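Local coordinates for protein C-domain type II peptide synthetase (Streptomyces globisporus, PDB 4ZNM) that belongs to the condensation-domain family of the CoA-dependent acyltransferase clan, as a type II peptide synthetase C-domain, at residues S212-F215 against W216-L220; A361-D364 against N365-I368; S21-Q24 against E25-C28; C323-F326 against R327-V330. All coordinates share one frame; numbering follows the deposited sequence.

All four contacts are local. Contacts 1 and 3 lie on helices 207-219 and 22-28, contact 4 joins a loop to the start of helix 326-335, and contact 2 is a tight reversal leading into strand 366-373. Contact 3 is buried. The others are partly buried, and contacts 1 and 4 sit farthest from the centre of the chain. Contacts 3 and 4 both start a helix with a serine cap. In contact 3 a glutamine completes a capping box; in contact 4 a glutamate holds the residue before the cap. Contact 1 is at the end of its helix and pairs aromatic packing with charged groups. Contact 2 relies on a water and a weak serine bond. None touches another.

Contact 1 (S212-F215 against W216-L220)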
loop_
_atom_site.group_PDB
_atom_site.type_symbol
_atom_site.label_atom_id
_atom_site.label_comp_id
_atom_site.label_asym_id
_atom_site.label_seq_id
_atom_site.Cartn_x
_atom_site.Cartn_y
_atom_site.Cartn_z
ATOM N N SER A 212 -6.793 -22.198 -13.067
ATOM C CA SER A 212 -7.193 -20.908 -12.542
ATOM C C SER A 212 -7.588 -19.958 -13.678
ATOM O O SER A 212 -8.537 -19.183 -13.555
ATOM C CB SER A 212 -6.066 -20.282 -11.699
ATOM O OG SER A 212 -5.877 -20.984 -10.477
ATOM N N LYS A 213 -6.844 -20.019 -14.779
ATOM C CA LYS A 213 -7.147 -19.199 -15.960
ATOM C C LYS A 213 -8.548 -19.508 -16.450
ATOM O O LYS A 213 -9.283 -18.596 -16.813
ATOM C CB LYS A 213 -6.124 -19.428 -17.093
ATOM C CG LYS A 213 -4.845 -18.646 -16.869
ATOM C CD LYS A 213 -3.753 -18.912 -17.879
ATOM C CE LYS A 213 -2.561 -18.018 -17.569
ATOM N NZ LYS A 213 -1.623 -17.876 -18.692
ATOM N N GLU A 214 -8.916 -20.782 -16.439
ATOM C CA GLU A 214 -10.252 -21.169 -16.904
ATOM C C GLU A 214 -11.284 -20.658 -15.913
ATOM O O GLU A 214 -12.336 -20.200 -16.319
ATOM C CB GLU A 214 -10.393 -22.682 -17.076
ATOM C CG GLU A 214 -11.494 -23.070 -18.085
ATOM C CD GLU A 214 -11.713 -24.579 -18.190
ATOM O OE1 GLU A 214 -10.716 -25.333 -18.255
ATOM O OE2 GLU A 214 -12.888 -25.011 -18.218
ATOM N N PHE A 215 -10.978 -20.703 -14.618
ATOM C CA PHE A 215 -11.873 -20.109 -13.622
ATOM C C PHE A 215 -12.117 -18.617 -13.883
ATOM O O PHE A 215 -13.248 -18.152 -13.845
ATOM C CB PHE A 215 -11.319 -20.286 -12.200
ATOM C CG PHE A 215 -11.977 -19.386 -11.192
ATOM C CD1 PHE A 215 -13.140 -19.772 -10.575
ATOM C CD2 PHE A 215 -11.449 -18.150 -10.888
ATOM C CE1 PHE A 215 -13.761 -18.947 -9.683
ATOM C CE2 PHE A 215 -12.084 -17.311 -9.998
ATOM C CZ PHE A 215 -13.232 -17.724 -9.382
ATOM N N TRP A 216 -11.059 -17.861 -14.155
ATOM C CA TRP A 216 -11.181 -16.416 -14.307
ATOM C C TRP A 216 -11.888 -15.996 -15.594
ATOM O O TRP A 216 -12.670 -15.046 -15.584
ATOM C CB TRP A 216 -9.804 -15.770 -14.237
ATOM C CG TRP A 216 -9.258 -15.717 -12.841
ATOM C CD1 TRP A 216 -8.220 -16.444 -12.323
ATOM C CD2 TRP A 216 -9.747 -14.899 -11.774
ATOM N NE1 TRP A 216 -8.013 -16.096 -11.002
ATOM C CE2 TRP A 216 -8.943 -15.153 -10.643
ATOM C CE3 TRP A 216 -10.768 -13.957 -11.673
ATOM C CZ2 TRP A 216 -9.152 -14.510 -9.420
ATOM C CZ3 TRP A 216 -10.953 -13.304 -10.469
ATOM C CH2 TRP A 216 -10.162 -13.592 -9.358
ATOM N N ARG A 217 -11.599 -16.692 -16.697
ATOM C CA ARG A 217 -12.287 -16.454 -17.961
ATOM C C ARG A 217 -13.794 -16.545 -17.722
ATOM O O ARG A 217 -14.564 -15.680 -18.160
ATOM C CB ARG A 217 -11.882 -17.479 -19.034
ATOM C CG ARG A 217 -10.563 -17.192 -19.738
ATOM C CD ARG A 217 -10.281 -18.249 -20.838
ATOM N NE ARG A 217 -8.913 -18.769 -20.750
ATOM C CZ ARG A 217 -8.578 -20.020 -20.420
ATOM N NH1 ARG A 217 -9.505 -20.945 -20.163
ATOM N NH2 ARG A 217 -7.295 -20.356 -20.365
ATOM N N LYS A 218 -14.213 -17.589 -17.018
ATOM C CA LYS A 218 -15.645 -17.763 -16.732
ATOM C C LYS A 218 -16.133 -16.719 -15.743
ATOM O O LYS A 218 -17.141 -16.074 -15.967
ATOM C CB LYS A 218 -15.947 -19.158 -16.175
ATOM C CG LYS A 218 -15.601 -20.303 -17.112
ATOM C CD LYS A 218 -15.767 -21.660 -16.426
ATOM C CE LYS A 218 -15.510 -22.806 -17.399
ATOM N NZ LYS A 218 -15.591 -24.146 -16.750
ATOM N N ARG A 219 -15.418 -16.569 -14.631
ATOM C CA ARG A 219 -15.856 -15.668 -13.578
ATOM C C ARG A 219 -15.968 -14.214 -14.023
ATOM O O ARG A 219 -16.849 -13.482 -13.585
ATOM C CB ARG A 219 -14.896 -15.741 -12.406
ATOM C CG ARG A 219 -15.450 -15.119 -11.146
ATOM C CD ARG A 219 -16.666 -15.898 -10.595
ATOM N NE ARG A 219 -16.880 -15.415 -9.256
ATOM C CZ ARG A 219 -17.491 -14.272 -8.959
ATOM N NH1 ARG A 219 -18.022 -13.523 -9.916
ATOM N NH2 ARG A 219 -17.581 -13.891 -7.690
ATOM N N LEU A 220 -15.045 -13.780 -14.869
ATOM C CA LEU A 220 -15.013 -12.397 -15.302
ATOM C C LEU A 220 -15.558 -12.184 -16.711
ATOM O O LEU A 220 -15.345 -11.135 -17.322
ATOM C CB LEU A 220 -13.588 -11.892 -15.226
ATOM C CG LEU A 220 -13.048 -11.800 -13.814
ATOM C CD1 LEU A 220 -11.632 -11.265 -13.839
ATOM C CD2 LEU A 220 -13.944 -10.959 -12.898
#
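Phe215 and Trp216 meet in a T-shaped pair. The edge of the Phe215 ring points at the face of the indole. The centroids of the Phe215 ring and the Trp216 five-membered ring are 5.0 Å apart, with the planes at 80°. Phe215 CE2 stands over the centre of the indole, 3.8 Å from Trp216 CD2. One turn on, Arg219 CB lies over a face of the Phe215 ring, 4.2 Å from its centroid, as a CH-pi contact. Arg219 CG also comes within 3.8 Å of Phe215 CZ. This is the packed side. His343 stacks on the Phe215 ring, and its carbonyl O accepts from Trp216 NE1.

The residues form the last turns of helix 207-219. The bonds run from residue i+4 back to residue i, such as Arg219 N to Phe215 O at 2.8 Å, and Leu220 is the first residue to leave helical angles. The Arg219 chain bends at chi2 (66°), and its guanidinium forms a salt bridge with Glu339.

The other side is looser and more exposed. Glu214 and Lys218 run side by side, pointing the same way. Lys218 NZ meets Glu214 OE2 at 3.2 Å on its anti side, somewhat out of the carboxylate plane, in a salt bridge. Arg217 turns back over the start of the segment. Lys213 O lies over one face of its guanidinium, and Arg217 NH1 comes within 3.4 Å of Glu214 CA. Arg217 NE pairs with Glu353, and Arg217 NH2 passes 3.6 Å from Lys213 CB.

Contact 2 (A361-D364 against N365-I368)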
loop_
_atom_site.group_PDB
_atom_site.type_symbol
_atom_site.label_atom_id
_atom_site.label_comp_id
_atom_site.label_asym_id
_atom_site.label_seq_id
_atom_site.Cartn_x
_atom_site.Cartn_y
_atom_site.Cartn_z
ATOM N N ALA A 361 -10.364 2.291 -17.454
ATOM C CA ALA A 361 -9.174 2.800 -16.820
ATOM C C ALA A 361 -8.722 4.026 -17.540
ATOM O O ALA A 361 -8.302 5.021 -16.902
ATOM C CB ALA A 361 -8.073 1.749 -16.817
ATOM N N ALA A 362 -8.818 3.960 -18.868
ATOM C CA ALA A 362 -8.115 4.918 -19.717
ATOM C C ALA A 362 -9.140 5.846 -20.331
ATOM O O ALA A 362 -8.835 6.653 -21.248
ATOM C CB ALA A 362 -7.289 4.185 -20.811
ATOM N N SER A 363 -10.370 5.730 -19.840
ATOM C CA SER A 363 -11.403 6.493 -20.488
ATOM C C SER A 363 -11.184 7.947 -20.093
ATOM O O SER A 363 -10.486 8.273 -19.090
ATOM C CB SER A 363 -12.789 5.968 -20.137
ATOM O OG SER A 363 -13.154 6.328 -18.835
ATOM N N ASP A 364 -11.728 8.827 -20.917
ATOM C CA ASP A 364 -11.431 10.240 -20.823
ATOM C C ASP A 364 -12.091 10.805 -19.586
ATOM O O ASP A 364 -11.604 11.755 -19.010
ATOM C CB ASP A 364 -11.920 10.966 -22.085
ATOM C CG ASP A 364 -11.262 12.302 -22.278
ATOM O OD1 ASP A 364 -10.012 12.369 -22.216
ATOM O OD2 ASP A 364 -11.993 13.283 -22.489
ATOM N N ASN A 365 -13.200 10.197 -19.180
ATOM C CA ASN A 365 -14.020 10.735 -18.116
ATOM C C ASN A 365 -14.155 9.808 -16.919
ATOM O O ASN A 365 -14.950 10.081 -16.027
ATOM C CB ASN A 365 -15.399 11.074 -18.667
ATOM C CG ASN A 365 -15.368 12.300 -19.567
ATOM O OD1 ASN A 365 -15.597 12.203 -20.772
ATOM N ND2 ASN A 365 -15.059 13.463 -18.981
ATOM N N HIS A 366 -13.418 8.702 -16.898
ATOM C CA HIS A 366 -13.439 7.839 -15.706
ATOM C C HIS A 366 -12.051 7.349 -15.305
ATOM O O HIS A 366 -11.134 7.336 -16.128
ATOM C CB HIS A 366 -14.348 6.616 -15.907
ATOM C CG HIS A 366 -15.753 6.969 -16.290
ATOM N ND1 HIS A 366 -16.803 6.957 -15.395
ATOM C CD2 HIS A 366 -16.272 7.359 -17.475
ATOM C CE1 HIS A 366 -17.908 7.325 -16.014
ATOM N NE2 HIS A 366 -17.613 7.574 -17.276
ATOM N N GLN A 367 -11.932 6.931 -14.037
ATOM C CA GLN A 367 -10.798 6.159 -13.572
ATOM C C GLN A 367 -11.224 4.986 -12.715
ATOM O O GLN A 367 -12.289 4.979 -12.095
ATOM C CB GLN A 367 -9.848 7.033 -12.756
ATOM C CG GLN A 367 -9.047 8.028 -13.525
ATOM C CD GLN A 367 -8.134 8.835 -12.594
ATOM O OE1 GLN A 367 -8.618 9.532 -11.713
ATOM N NE2 GLN A 367 -6.814 8.706 -12.768
ATOM N N ILE A 368 -10.365 3.998 -12.624
ATOM C CA ILE A 368 -10.681 2.902 -11.759
ATOM C C ILE A 368 -10.221 3.208 -10.330
ATOM O O ILE A 368 -9.277 3.966 -10.107
ATOM C CB ILE A 368 -10.087 1.600 -12.254
ATOM C CG1 ILE A 368 -8.582 1.672 -12.346
ATOM C CG2 ILE A 368 -10.663 1.237 -13.612
ATOM C CD1 ILE A 368 -7.977 0.424 -11.796
HETATM O O HOH W 1 -7.858 4.519 -14.040
#
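The backbone reverses direction between Ser363 and His366, whose CA atoms are 5.4 Å apart, and the two halves run 169° from each other. Asp364 and Asn365 have the backbone angles of a type I beta turn. The turn leads straight into strand 366-373, which lies between strands 227-229 and 410-416 in a mixed five-stranded sheet.

Ser363 points across the turn. Its OG is set between its own backbone N and carbonyl carbon (chi1 75°), and this brings it to the start of the strand. There it accepts a weak, strongly bent bond from His366 N at 3.1 Å, with an angle of 121°. Ser363 OG is also 3.2 Å from His366 CB and lies at the edge of the imidazole, near its plane. At the outer end of the turn the Asp364 carboxylate and the Asn365 amide are turned steeply against each other. Asp364 OD1 takes the backbone N of Ser235, and the backbones of Asp364 and Asn365 bond to Arg234 and Thr230. The turn is thus tied to the chain that follows strand 227-229.

The far end is joined differently. Ala361 packs on Ile368, with Ala361 CB 4.2 Å from Ile368 CG2 and Ala361 CA at 3.9 Å from the same methyl. No direct backbone bond links this pair. One water bridges it instead, donating to Ala361 O at 2.9 Å and accepting from Ile368 N at 2.9 Å.

Contact 3 (S21-Q24 against E25-C28)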
loop_
_atom_site.group_PDB
_atom_site.type_symbol
_atom_site.label_atom_id
_atom_site.label_comp_id
_atom_site.label_asym_id
_atom_site.label_seq_id
_atom_site.Cartn_x
_atom_site.Cartn_y
_atom_site.Cartn_z
ATOM N N SER A 21 9.860 -8.290 -12.078
ATOM C CA SER A 21 8.839 -9.115 -11.443
ATOM C C SER A 21 7.501 -8.977 -12.167
ATOM O O SER A 21 7.301 -8.033 -12.921
ATOM C CB SER A 21 8.661 -8.701 -10.000
ATOM O OG SER A 21 8.150 -7.372 -9.922
ATOM N N PHE A 22 6.567 -9.892 -11.905
ATOM C CA PHE A 22 5.207 -9.739 -12.386
ATOM C C PHE A 22 4.597 -8.435 -11.889
ATOM O O PHE A 22 3.911 -7.731 -12.656
ATOM C CB PHE A 22 4.344 -10.931 -11.957
ATOM C CG PHE A 22 4.650 -12.207 -12.686
ATOM C CD1 PHE A 22 4.978 -12.203 -14.036
ATOM C CD2 PHE A 22 4.575 -13.420 -12.035
ATOM C CE1 PHE A 22 5.234 -13.373 -14.710
ATOM C CE2 PHE A 22 4.838 -14.603 -12.709
ATOM C CZ PHE A 22 5.160 -14.576 -14.049
ATOM N N HIS A 23 4.874 -8.059 -10.643
ATOM C CA HIS A 23 4.338 -6.818 -10.170
ATOM C C HIS A 23 4.903 -5.644 -10.978
ATOM O O HIS A 23 4.192 -4.713 -11.304
ATOM C CB HIS A 23 4.642 -6.608 -8.701
ATOM C CG HIS A 23 4.179 -5.285 -8.193
ATOM N ND1 HIS A 23 2.843 -4.934 -8.138
ATOM C CD2 HIS A 23 4.872 -4.209 -7.743
ATOM C CE1 HIS A 23 2.732 -3.710 -7.649
ATOM N NE2 HIS A 23 3.944 -3.247 -7.398
ATOM N N GLN A 24 6.191 -5.674 -11.257
ATOM C CA GLN A 24 6.818 -4.593 -12.010
ATOM C C GLN A 24 6.272 -4.556 -13.464
ATOM O O GLN A 24 6.109 -3.479 -14.039
ATOM C CB GLN A 24 8.334 -4.756 -11.963
ATOM C CG GLN A 24 8.865 -4.376 -10.562
ATOM C CD GLN A 24 10.302 -4.776 -10.294
ATOM O OE1 GLN A 24 10.878 -5.580 -11.017
ATOM N NE2 GLN A 24 10.875 -4.235 -9.205
ATOM N N GLU A 25 5.979 -5.720 -14.036
ATOM C CA GLU A 25 5.267 -5.794 -15.330
ATOM C C GLU A 25 3.906 -5.092 -15.291
ATOM O O GLU A 25 3.519 -4.361 -16.217
ATOM C CB GLU A 25 5.026 -7.247 -15.748
ATOM C CG GLU A 25 6.226 -7.963 -16.276
ATOM C CD GLU A 25 5.910 -9.380 -16.773
ATOM O OE1 GLU A 25 4.717 -9.796 -16.842
ATOM O OE2 GLU A 25 6.892 -10.077 -17.092
ATOM N N PHE A 26 3.165 -5.354 -14.227
ATOM C CA PHE A 26 1.901 -4.667 -14.009
ATOM C C PHE A 26 2.141 -3.157 -14.009
ATOM O O PHE A 26 1.431 -2.429 -14.667
ATOM C CB PHE A 26 1.256 -5.156 -12.700
ATOM C CG PHE A 26 0.190 -4.250 -12.150
ATOM C CD1 PHE A 26 -1.094 -4.300 -12.624
ATOM C CD2 PHE A 26 0.478 -3.372 -11.129
ATOM C CE1 PHE A 26 -2.049 -3.492 -12.097
ATOM C CE2 PHE A 26 -0.484 -2.553 -10.615
ATOM C CZ PHE A 26 -1.742 -2.620 -11.087
ATOM N N LEU A 27 3.163 -2.681 -13.308
ATOM C CA LEU A 27 3.441 -1.242 -13.281
ATOM C C LEU A 27 3.762 -0.673 -14.690
ATOM O O LEU A 27 3.390 0.450 -14.991
ATOM C CB LEU A 27 4.600 -0.934 -12.304
ATOM C CG LEU A 27 4.313 -1.297 -10.808
ATOM C CD1 LEU A 27 5.517 -1.104 -9.929
ATOM C CD2 LEU A 27 3.170 -0.484 -10.262
ATOM N N CYS A 28 4.469 -1.446 -15.515
ATOM C CA CYS A 28 4.730 -1.054 -16.909
ATOM C C CYS A 28 3.455 -0.700 -17.660
ATOM O O CYS A 28 3.470 0.173 -18.526
ATOM C CB CYS A 28 5.451 -2.156 -17.673
ATOM S SG CYS A 28 7.170 -2.308 -17.214
#
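A capping box starts helix 22-28, and the first turn that follows joins Ser21-Gln24 to Glu25-Cys28. The first bond across is Glu25 N to Ser21 O at 2.9 Å. Ser21 is the N-cap. Its OG accepts from Gln24 N at 2.9 Å. In return Gln24 OE1 accepts from Ser21 N at 3.1 Å, with the donor tilted out of the amide's carbonyl plane. Each residue's side chain thus accepts from the other's backbone N. Gln24 NE2 is also engaged, donating to Thr158 O.

His23 reaches the next turn with its ring. Its CG lies anti to the backbone N (chi1 176°), and this swings the imidazole along the helix. Leu27 CG sits over one face of the ring, 4.3 Å from its centroid, as a CH-pi contact. Leu27 CD1 comes to 3.7 Å from His23 NE2. Phe26 is a looser neighbour. Its ring is 26° from the His23 plane but slid aside, with centroids 5.9 Å apart, and the two barely overlap.

Glu25 and Phe22 lie side by side, pointing the same way. Glu25 OE1 is at the edge of the Phe22 ring, near its plane and 3.7 Å from Phe22 CD1. The carboxylate is held from outside: OE2 forms a salt bridge with Arg201, and OE1 bonds to Ser348 OG. Helices 193-203 and 347-350 therefore both touch this turn. Reciprocal serine and glutamine bonds of this kind are typical of a capped helix N-terminus.

Contact 4 (C323-F326 against R327-V330); sequences CASF and REVV
Cys323, in the loop before the N-capped helix 326-335, packs back on Val329 of its first turn, with Cys323 SG 3.8 Å from Val329 CG2. Both side chains also touch Phe460, the last modelled residue. Ala324 comes next. Its backbone N donates to Glu328 OE1 at 2.9 Å, meeting the oxygen from above the carboxylate plane. Ala324 CB also lies 3.6 Å from Glu328 OE2. The extended Glu328 chain thus reaches back past the cap to hold the loop.

Ser325 is the N-cap. A chi1 of 65° turns its hydroxyl in over the helix start, where OG accepts from Glu328 N at 3.1 Å. Ser325 O accepts from Val329 N at 3.3 Å and takes a weak second bond from Glu328 N.

Phe326 begins the helix, and its carbonyl O accepts from Val330 N. The side chain is buried against helix 268-284, touching Thr271 and Ala274. With chi1 at 177° the ring swings away from its own N and toward the next turn, under Val330. The fit is tight: Val330 CG2 stands over the ring face, toward its rim, 3.3 Å from Phe326 CE2.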
loop_
_atom_site.group_PDB
_atom_site.type_symbol
_atom_site.label_atom_id
_atom_site.label_comp_id
_atom_site.label_asym_id
_atom_site.label_seq_id
_atom_site.Cartn_x
_atom_site.Cartn_y
_atom_site.Cartn_z
ATOM N N CYS A 323 -29.895 -9.061 -3.126
ATOM C CA CYS A 323 -29.499 -8.872 -1.727
ATOM C C CYS A 323 -30.590 -8.245 -0.866
ATOM O O CYS A 323 -31.150 -7.216 -1.218
ATOM C CB CYS A 323 -28.271 -7.981 -1.635
ATOM S SG CYS A 323 -26.758 -8.894 -1.770
ATOM N N ALA A 324 -30.841 -8.832 0.294
ATOM C CA ALA A 324 -31.905 -8.354 1.168
ATOM C C ALA A 324 -31.337 -7.553 2.333
ATOM O O ALA A 324 -32.063 -6.883 3.044
ATOM C CB ALA A 324 -32.736 -9.533 1.680
ATOM N N SER A 325 -30.033 -7.603 2.530
ATOM C CA SER A 325 -29.461 -6.949 3.697
ATOM C C SER A 325 -27.993 -6.702 3.492
ATOM O O SER A 325 -27.363 -7.314 2.641
ATOM C CB SER A 325 -29.646 -7.820 4.933
ATOM O OG SER A 325 -28.899 -9.015 4.759
ATOM N N PHE A 326 -27.429 -5.825 4.302
ATOM C CA PHE A 326 -25.996 -5.671 4.303
ATOM C C PHE A 326 -25.336 -7.015 4.617
ATOM O O PHE A 326 -24.328 -7.380 4.020
ATOM C CB PHE A 326 -25.584 -4.620 5.315
ATOM C CG PHE A 326 -24.106 -4.461 5.420
ATOM C CD1 PHE A 326 -23.403 -3.878 4.387
ATOM C CD2 PHE A 326 -23.417 -4.899 6.521
ATOM C CE1 PHE A 326 -22.054 -3.732 4.449
ATOM C CE2 PHE A 326 -22.047 -4.743 6.585
ATOM C CZ PHE A 326 -21.375 -4.161 5.533
ATOM N N ARG A 327 -25.902 -7.763 5.563
ATOM C CA ARG A 327 -25.281 -9.028 5.939
ATOM C C ARG A 327 -25.089 -9.929 4.731
ATOM O O ARG A 327 -24.057 -10.602 4.600
ATOM C CB ARG A 327 -26.103 -9.757 7.007
ATOM C CG ARG A 327 -25.443 -11.052 7.491
ATOM C CD ARG A 327 -26.256 -11.750 8.541
ATOM N NE ARG A 327 -26.534 -10.881 9.682
ATOM C CZ ARG A 327 -25.648 -10.592 10.633
ATOM N NH1 ARG A 327 -24.417 -11.093 10.583
ATOM N NH2 ARG A 327 -26.003 -9.793 11.626
ATOM N N GLU A 328 -26.061 -9.940 3.831
ATOM C CA GLU A 328 -25.938 -10.762 2.628
ATOM C C GLU A 328 -24.848 -10.217 1.693
ATOM O O GLU A 328 -24.153 -10.989 1.038
ATOM C CB GLU A 328 -27.286 -10.853 1.892
ATOM C CG GLU A 328 -28.252 -11.772 2.577
ATOM C CD GLU A 328 -29.635 -11.853 1.906
ATOM O OE1 GLU A 328 -29.784 -11.475 0.719
ATOM O OE2 GLU A 328 -30.580 -12.306 2.597
ATOM N N VAL A 329 -24.672 -8.901 1.630
ATOM C CA VAL A 329 -23.563 -8.351 0.828
ATOM C C VAL A 329 -22.222 -8.882 1.366
ATOM O O VAL A 329 -21.343 -9.304 0.595
ATOM C CB VAL A 329 -23.556 -6.811 0.811
ATOM C CG1 VAL A 329 -22.386 -6.299 -0.019
ATOM C CG2 VAL A 329 -24.840 -6.263 0.182
ATOM N N VAL A 330 -22.069 -8.868 2.690
ATOM C CA VAL A 330 -20.816 -9.293 3.311
ATOM C C VAL A 330 -20.585 -10.778 3.025
ATOM O O VAL A 330 -19.467 -11.198 2.713
ATOM C CB VAL A 330 -20.814 -9.008 4.836
ATOM C CG1 VAL A 330 -19.488 -9.433 5.472
ATOM C CG2 VAL A 330 -21.038 -7.539 5.097
#